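Local structure of pili retraction protein PilT (Thermus thermophilus, 5FL3) at residues 16-21 / 44-49; 194-199 / 221-226; 286-291 / 333-338. The protein probably binds and hydrolyses ATP as a motor ATPase of the secretion-system GSP E family, presumably powering the retraction of type IV pili. All blocks are in the same frame, centred on the assembly; numbering follows the deposited sequence.

Contact 1 (16-21 / 44-49); sequences LKAMVQ and RPFGNR
Met-19 lies across one face of the Phe-46 ring, with its CG methylene rather than its sulfur over the middle. CG sits 3.5 Å from the ring centroid and only 11° off the ring normal, a CH-pi contact, and the carbon nearest to it is Phe-46 CE1. SD is displaced toward the CD1 side; at 4.5 Å from the Phe-46 centroid and 26° off the normal it still stands over the face and adds a Met-aromatic contact. The first torsion of Met-19 keeps CG beside its own backbone N, chi2 extends the chain, and the bend at chi3 (-64°) turns the CE methyl away from the ring. The helix 11-21 rests on a six-stranded antiparallel sheet, consistent with the PAS-like N-terminal domain of PilT relatives, and residues 44-49 lead out of strand 42-45 at one border of that sheet. Phe-46 comes just past the strand end and reaches back to the helix: with CG opposite its backbone N, the ring extends until CZ leads, lying 3.7 Å from Met-19 N. Ala-18 meets the same ring differently, at the edge and near its plane, with CB 3.9 Å from Phe-46 CZ. Met-19 also packs on Ile-27 and Val-37 of the strands beneath, and Phe-46 shares Val-37 with it, while the Phe-46 backbone is hydrogen-bonded to Pro-35.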
# COMPACT_ATOMS: atom_id res chain seq x y z
N LEU A 16 -11.13 2.05 22.94
CA LEU A 16 -10.53 1.41 21.78
C LEU A 16 -11.60 0.98 20.78
O LEU A 16 -11.47 1.21 19.57
CB LEU A 16 -9.69 0.20 22.21
CG LEU A 16 -8.38 0.47 22.97
CD1 LEU A 16 -7.78 -0.82 23.48
CD2 LEU A 16 -7.37 1.18 22.11
N LYS A 17 -12.65 0.36 21.30
CA LYS A 17 -13.74 -0.13 20.48
C LYS A 17 -14.45 1.03 19.77
O LYS A 17 -14.78 0.94 18.58
CB LYS A 17 -14.72 -0.95 21.33
CG LYS A 17 -15.83 -1.69 20.57
CD LYS A 17 -16.42 -2.85 21.41
CE LYS A 17 -17.92 -3.07 21.18
NZ LYS A 17 -18.43 -4.23 21.99
N ALA A 18 -14.66 2.13 20.48
CA ALA A 18 -15.25 3.31 19.86
C ALA A 18 -14.32 3.87 18.78
O ALA A 18 -14.77 4.19 17.66
CB ALA A 18 -15.54 4.36 20.91
N MET A 19 -13.03 3.98 19.11
CA MET A 19 -12.02 4.42 18.15
C MET A 19 -12.03 3.57 16.88
O MET A 19 -12.08 4.10 15.76
CB MET A 19 -10.62 4.43 18.80
CG MET A 19 -10.50 5.48 19.90
SD MET A 19 -8.86 5.76 20.59
CE MET A 19 -8.57 4.20 21.31
N VAL A 20 -12.02 2.25 17.04
CA VAL A 20 -12.07 1.39 15.86
C VAL A 20 -13.34 1.63 15.04
O VAL A 20 -13.28 1.72 13.81
CB VAL A 20 -11.97 -0.09 16.25
CG1 VAL A 20 -12.08 -0.96 15.02
CG2 VAL A 20 -10.66 -0.36 17.00
N GLN A 21 -14.48 1.77 15.72
CA GLN A 21 -15.75 1.99 15.02
C GLN A 21 -15.80 3.35 14.31
O GLN A 21 -16.53 3.53 13.33
CB GLN A 21 -16.92 1.84 15.98
CG GLN A 21 -17.22 0.39 16.34
CD GLN A 21 -18.37 0.24 17.30
OE1 GLN A 21 -18.61 1.10 18.16
NE2 GLN A 21 -19.11 -0.87 17.17
N ARG A 44 -6.56 13.18 14.70
CA ARG A 44 -7.61 13.95 15.33
C ARG A 44 -7.66 13.53 16.78
O ARG A 44 -7.43 12.36 17.10
CB ARG A 44 -8.95 13.73 14.62
CG ARG A 44 -9.06 14.50 13.31
CD ARG A 44 -10.46 14.43 12.72
NE ARG A 44 -10.57 15.14 11.44
CZ ARG A 44 -11.73 15.38 10.82
NH1 ARG A 44 -12.87 14.98 11.37
NH2 ARG A 44 -11.73 16.02 9.66
N PRO A 45 -7.92 14.50 17.66
CA PRO A 45 -8.03 14.16 19.08
C PRO A 45 -9.29 13.35 19.31
O PRO A 45 -10.26 13.56 18.59
CB PRO A 45 -8.08 15.53 19.79
CG PRO A 45 -8.47 16.52 18.72
CD PRO A 45 -8.03 15.95 17.40
N PHE A 46 -9.25 12.43 20.25
CA PHE A 46 -10.37 11.57 20.59
C PHE A 46 -10.59 11.73 22.08
O PHE A 46 -10.35 10.80 22.85
CB PHE A 46 -10.08 10.11 20.23
CG PHE A 46 -11.29 9.23 20.14
CD1 PHE A 46 -11.76 8.54 21.25
CD2 PHE A 46 -11.95 9.06 18.92
CE1 PHE A 46 -12.90 7.71 21.15
CE2 PHE A 46 -13.08 8.23 18.82
CZ PHE A 46 -13.55 7.56 19.94
N GLY A 47 -11.00 12.92 22.49
CA GLY A 47 -11.12 13.27 23.89
C GLY A 47 -10.46 14.62 24.11
O GLY A 47 -9.69 15.07 23.26
N ASN A 48 -10.76 15.26 25.24
CA ASN A 48 -10.35 16.64 25.46
C ASN A 48 -9.34 16.77 26.59
O ASN A 48 -8.76 17.83 26.79
CB ASN A 48 -11.57 17.50 25.75
CG ASN A 48 -12.44 16.92 26.85
OD1 ASN A 48 -12.57 15.71 26.99
ND2 ASN A 48 -13.04 17.80 27.65
N ARG A 49 -9.13 15.69 27.32
CA ARG A 49 -8.17 15.71 28.42
C ARG A 49 -6.84 15.04 28.04
O ARG A 49 -6.81 13.91 27.55
CB ARG A 49 -8.76 15.02 29.65
CG ARG A 49 -10.21 15.43 29.96
CD ARG A 49 -10.27 16.78 30.64
NE ARG A 49 -9.45 16.85 31.85
CZ ARG A 49 -8.53 17.80 32.08
NH1 ARG A 49 -8.33 18.75 31.18
NH2 ARG A 49 -7.83 17.79 33.20

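Contact 2 (194-199 / 221-226); sequences SFYTGL and VEAALM
The helical segments 195-199 and 221-226, of helices 195-202 and 218-230, run nearly side by side in the same direction, their axes 10.3 Å apart at closest approach and inclined by 23°, with Leu-199 and Ala-224 the nearest pair along the backbones. Leu-199 crosses mainly through CD2. Its extended first torsion (chi1 178°) sends the side chain outward from its helix, and CD2 then settles over two consecutive alanines: it is 3.6 Å from Ala-223 CB and 3.9 Å from Ala-224 CB. The same methyl also lies close to Ala-224 N. Tyr-196, one turn earlier, has its ring carried toward the second helix by a similar first torsion; there CE1 meets Ala-223 CB at an oblique angle, 4.2 Å away, so this methyl is touched by both Tyr-196 and Leu-199. The side-chain contacts across the pair are all between apolar carbons. Residues 194-199 carry a capping bond of their own: Ser-194 occupies the N-cap and its OG accepts an almost straight bond from Thr-197 N at 3.0 Å, closing the start of the helix. On the other segment, Glu-222 forms a salt bridge with Arg-218. Both helices lie against the sheet of the P-loop ATPase domain: Leu-199 continues down onto Ile-210 and Val-212 of strand 209-212, the strand that links them in sequence, and helix 218-230 leads on to the parallel strand 233-238, completing a beta-alpha-beta crossover, while Leu-225 faces helix 259-269.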
# COMPACT_ATOMS: atom_id res chain seq x y z
N SER A 194 13.54 -10.95 6.11
CA SER A 194 13.48 -9.80 5.22
C SER A 194 12.59 -10.07 4.03
O SER A 194 12.16 -11.20 3.82
CB SER A 194 14.88 -9.42 4.73
OG SER A 194 15.42 -10.42 3.88
N PHE A 195 12.34 -9.03 3.23
CA PHE A 195 11.69 -9.19 1.94
C PHE A 195 12.46 -10.14 1.06
O PHE A 195 11.87 -10.97 0.36
CB PHE A 195 11.54 -7.86 1.22
CG PHE A 195 10.54 -6.96 1.87
CD1 PHE A 195 9.23 -7.39 2.06
CD2 PHE A 195 10.91 -5.70 2.31
CE1 PHE A 195 8.30 -6.56 2.67
CE2 PHE A 195 9.99 -4.86 2.92
CZ PHE A 195 8.68 -5.29 3.10
N TYR A 196 13.78 -10.04 1.10
CA TYR A 196 14.61 -10.86 0.24
C TYR A 196 14.48 -12.33 0.64
O TYR A 196 14.22 -13.17 -0.20
CB TYR A 196 16.08 -10.43 0.26
CG TYR A 196 16.90 -11.23 -0.71
CD1 TYR A 196 16.90 -10.92 -2.07
CD2 TYR A 196 17.65 -12.32 -0.30
CE1 TYR A 196 17.62 -11.67 -2.98
CE2 TYR A 196 18.39 -13.08 -1.20
CZ TYR A 196 18.37 -12.75 -2.54
OH TYR A 196 19.09 -13.50 -3.44
N THR A 197 14.67 -12.61 1.93
CA THR A 197 14.54 -13.96 2.47
C THR A 197 13.19 -14.57 2.12
O THR A 197 13.08 -15.72 1.70
CB THR A 197 14.70 -13.96 3.99
OG1 THR A 197 16.03 -13.56 4.31
CG2 THR A 197 14.48 -15.33 4.55
N GLY A 198 12.16 -13.76 2.31
CA GLY A 198 10.82 -14.21 2.02
C GLY A 198 10.65 -14.48 0.54
O GLY A 198 10.08 -15.51 0.17
N LEU A 199 11.15 -13.57 -0.30
CA LEU A 199 10.98 -13.71 -1.73
C LEU A 199 11.73 -14.96 -2.18
O LEU A 199 11.17 -15.81 -2.90
CB LEU A 199 11.47 -12.45 -2.47
CG LEU A 199 11.45 -12.39 -4.01
CD1 LEU A 199 10.16 -12.90 -4.59
CD2 LEU A 199 11.67 -10.98 -4.52
N VAL A 221 14.67 -6.05 -6.02
CA VAL A 221 14.04 -5.63 -7.27
C VAL A 221 14.34 -6.65 -8.36
O VAL A 221 13.45 -7.07 -9.11
CB VAL A 221 14.50 -4.20 -7.72
CG1 VAL A 221 14.11 -3.91 -9.16
CG2 VAL A 221 13.91 -3.14 -6.81
N GLU A 222 15.60 -7.08 -8.43
CA GLU A 222 16.00 -8.05 -9.45
C GLU A 222 15.30 -9.39 -9.23
O GLU A 222 14.82 -10.01 -10.18
CB GLU A 222 17.52 -8.24 -9.45
CG GLU A 222 18.04 -9.03 -10.66
CD GLU A 222 19.56 -9.07 -10.74
OE1 GLU A 222 20.21 -9.09 -9.68
OE2 GLU A 222 20.12 -9.09 -11.86
N ALA A 223 15.23 -9.81 -7.96
CA ALA A 223 14.65 -11.10 -7.62
C ALA A 223 13.20 -11.10 -8.01
O ALA A 223 12.69 -12.07 -8.58
CB ALA A 223 14.81 -11.40 -6.14
N ALA A 224 12.53 -9.99 -7.71
CA ALA A 224 11.12 -9.85 -8.03
C ALA A 224 10.89 -9.87 -9.54
O ALA A 224 9.94 -10.48 -10.02
CB ALA A 224 10.57 -8.59 -7.42
N LEU A 225 11.77 -9.21 -10.30
CA LEU A 225 11.62 -9.18 -11.75
C LEU A 225 11.77 -10.58 -12.32
O LEU A 225 10.95 -11.01 -13.15
CB LEU A 225 12.65 -8.26 -12.39
CG LEU A 225 12.38 -6.76 -12.24
CD1 LEU A 225 13.67 -6.00 -12.42
CD2 LEU A 225 11.37 -6.29 -13.25
N MET A 226 12.81 -11.28 -11.85
CA MET A 226 13.11 -12.65 -12.26
C MET A 226 11.94 -13.59 -11.96
O MET A 226 11.49 -14.36 -12.83
CB MET A 226 14.38 -13.13 -11.56
CG MET A 226 15.67 -12.41 -12.00
SD MET A 226 15.97 -12.53 -13.79
CE MET A 226 16.13 -14.31 -13.99

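Contact 3 (286-291 / 333-338); sequences GRVLAL and VELYTE. With ADP (adenosine-5'-diphosphate), chain B.
Leu-335 spreads its two methyls against different parts of strand 287-291. CD2 meets Val-288 CG2 at 3.7 Å, the two side chains lying alongside with opposed headings, whereas CD1 lies 3.6 Å from Leu-289 O and 4.2 Å from Ala-290 CB, and so rests against the strand backbone as much as against side chains. The rotation of Val-288 about its first torsion points CG2 away from its own backbone N, and it is this branch that touches Leu-335 CD2. Strand 287-295 is the border strand of the mixed sheet of the P-loop ATPase domain, paired antiparallel with strand 270-280, and helix 328-337 covers one side of it with a roughly antiparallel run. Strand alternation turns Arg-287 and Leu-289 toward the nucleotide. Leu-289 lines the adenine with CB and CD2, CD2 lying 3.9 Å from N6 of ADP. Arg-287 bends at chi3 (-67°), bringing its guanidinium edge-on to the ribose, where NH2 approaches O4' of ADP at 2.9 Å. The phosphate end of ADP is held elsewhere, by residues that include Gly-145, Lys-146 and Ser-147, part of what reads as a Walker A motif. In the loop after the helix, Leu-340 and Ile-341 also touch Leu-335, and Val-288 shares Ile-341.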
# COMPACT_ATOMS: atom_id res chain seq x y z
N GLY A 286 -14.01 12.53 3.72
CA GLY A 286 -12.88 11.65 3.58
C GLY A 286 -12.01 11.96 2.38
O GLY A 286 -11.73 13.12 2.09
N ARG A 287 -11.57 10.91 1.70
CA ARG A 287 -10.62 11.05 0.59
C ARG A 287 -11.03 10.25 -0.63
O ARG A 287 -11.89 9.37 -0.57
CB ARG A 287 -9.22 10.65 1.03
CG ARG A 287 -8.64 11.54 2.09
CD ARG A 287 -7.17 11.26 2.31
NE ARG A 287 -6.95 9.94 2.89
CZ ARG A 287 -5.74 9.47 3.20
NH1 ARG A 287 -4.67 10.22 3.00
NH2 ARG A 287 -5.62 8.25 3.73
N VAL A 288 -10.39 10.56 -1.74
CA VAL A 288 -10.69 9.94 -3.02
C VAL A 288 -9.37 9.58 -3.73
O VAL A 288 -8.34 10.25 -3.52
CB VAL A 288 -11.59 10.87 -3.88
CG1 VAL A 288 -10.93 12.22 -4.04
CG2 VAL A 288 -11.90 10.26 -5.22
N LEU A 289 -9.39 8.52 -4.53
CA LEU A 289 -8.18 8.05 -5.17
C LEU A 289 -7.96 8.68 -6.54
O LEU A 289 -8.83 8.64 -7.42
CB LEU A 289 -8.21 6.52 -5.29
CG LEU A 289 -7.02 5.81 -5.97
CD1 LEU A 289 -5.71 6.11 -5.25
CD2 LEU A 289 -7.24 4.31 -6.02
N ALA A 290 -6.80 9.29 -6.70
CA ALA A 290 -6.30 9.71 -7.99
C ALA A 290 -5.40 8.60 -8.48
O ALA A 290 -4.48 8.21 -7.77
CB ALA A 290 -5.54 11.02 -7.89
N LEU A 291 -5.66 8.10 -9.69
CA LEU A 291 -5.03 6.87 -10.14
C LEU A 291 -4.57 6.96 -11.59
O LEU A 291 -5.35 7.36 -12.48
CB LEU A 291 -6.01 5.71 -9.96
CG LEU A 291 -5.58 4.37 -10.53
CD1 LEU A 291 -4.29 3.90 -9.85
CD2 LEU A 291 -6.67 3.34 -10.35
N VAL A 333 -8.68 15.83 -13.92
CA VAL A 333 -9.74 16.46 -14.70
C VAL A 333 -11.08 15.77 -14.44
O VAL A 333 -12.06 16.42 -14.05
CB VAL A 333 -9.42 16.40 -16.21
CG1 VAL A 333 -10.68 16.48 -17.03
CG2 VAL A 333 -8.44 17.51 -16.60
N GLU A 334 -11.09 14.45 -14.61
CA GLU A 334 -12.30 13.65 -14.42
C GLU A 334 -12.83 13.75 -12.98
O GLU A 334 -14.04 13.76 -12.76
CB GLU A 334 -12.01 12.19 -14.80
CG GLU A 334 -13.21 11.27 -14.72
CD GLU A 334 -12.91 9.87 -15.23
OE1 GLU A 334 -11.81 9.64 -15.77
OE2 GLU A 334 -13.79 8.99 -15.07
N LEU A 335 -11.93 13.83 -12.01
CA LEU A 335 -12.34 13.95 -10.61
C LEU A 335 -12.84 15.36 -10.31
O LEU A 335 -13.84 15.52 -9.60
CB LEU A 335 -11.18 13.57 -9.66
CG LEU A 335 -10.89 12.07 -9.56
CD1 LEU A 335 -9.49 11.80 -9.02
CD2 LEU A 335 -11.95 11.35 -8.72
N TYR A 336 -12.15 16.36 -10.84
CA TYR A 336 -12.55 17.75 -10.67
C TYR A 336 -13.91 18.04 -11.30
O TYR A 336 -14.82 18.50 -10.60
CB TYR A 336 -11.52 18.72 -11.25
CG TYR A 336 -11.98 20.14 -11.12
CD1 TYR A 336 -12.16 20.71 -9.87
CD2 TYR A 336 -12.29 20.91 -12.24
CE1 TYR A 336 -12.60 22.01 -9.73
CE2 TYR A 336 -12.72 22.22 -12.11
CZ TYR A 336 -12.88 22.76 -10.85
OH TYR A 336 -13.33 24.06 -10.68
N THR A 337 -14.07 17.76 -12.60
CA THR A 337 -15.35 18.03 -13.27
C THR A 337 -16.50 17.33 -12.58
O THR A 337 -17.62 17.85 -12.57
CB THR A 337 -15.38 17.61 -14.74
OG1 THR A 337 -15.55 16.19 -14.83
CG2 THR A 337 -14.14 18.08 -15.49
N GLU A 338 -16.24 16.15 -12.01
CA GLU A 338 -17.28 15.39 -11.31
C GLU A 338 -17.49 15.87 -9.90
O GLU A 338 -18.33 15.33 -9.18
CB GLU A 338 -16.93 13.92 -11.28
CG GLU A 338 -17.23 13.23 -12.57
CD GLU A 338 -17.06 11.74 -12.44
OE1 GLU A 338 -15.89 11.30 -12.39
OE2 GLU A 338 -18.09 11.04 -12.38
PB ADP B . -0.03 2.92 1.87
O1B ADP B . 0.68 3.51 3.07
O2B ADP B . 0.27 3.62 0.56
O3B ADP B . 0.05 1.41 1.76
PA ADP B . -2.68 2.40 2.97
O1A ADP B . -2.04 2.06 4.31
O2A ADP B . -3.39 1.33 2.15
O3A ADP B . -1.60 3.23 2.09
O5' ADP B . -3.76 3.57 3.20
C5' ADP B . -3.63 4.58 4.20
C4' ADP B . -5.05 5.00 4.58
O4' ADP B . -5.79 5.37 3.41
C3' ADP B . -5.83 3.89 5.27
O3' ADP B . -6.37 4.45 6.46
C2' ADP B . -6.92 3.48 4.28
O2' ADP B . -8.18 3.24 4.91
C1' ADP B . -7.03 4.66 3.33
N9 ADP B . -7.29 4.24 1.92
C8 ADP B . -6.67 3.23 1.27
N7 ADP B . -7.11 3.10 -0.01
C5 ADP B . -8.05 4.05 -0.20
C6 ADP B . -8.92 4.48 -1.32
N6 ADP B . -8.86 3.84 -2.51
N1 ADP B . -9.77 5.54 -1.11
C2 ADP B . -9.82 6.19 0.08
N3 ADP B . -9.06 5.85 1.14
C4 ADP B . -8.17 4.81 1.07

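Overall arrangement
The three contacts follow one another along the chain without touching and share no helix or strand. Contact 1 belongs to the N-terminal antiparallel sheet, whereas contacts 2 and 3 belong to the ATPase domain, contact 2 between two helices and contact 3 on the border strand of its mixed sheet, their centres 34 Å apart. Contact 3 is the buried one and borders the nucleotide; contacts 1 and 2 are only partly buried and lie away from the annotated sites. All three are chiefly apolar, but in different styles: a thioether chain over an aromatic face in contact 1, a leucine on small alanines between nearly parallel helices in contact 2, and branched aliphatic groups between helix and strand in contact 3.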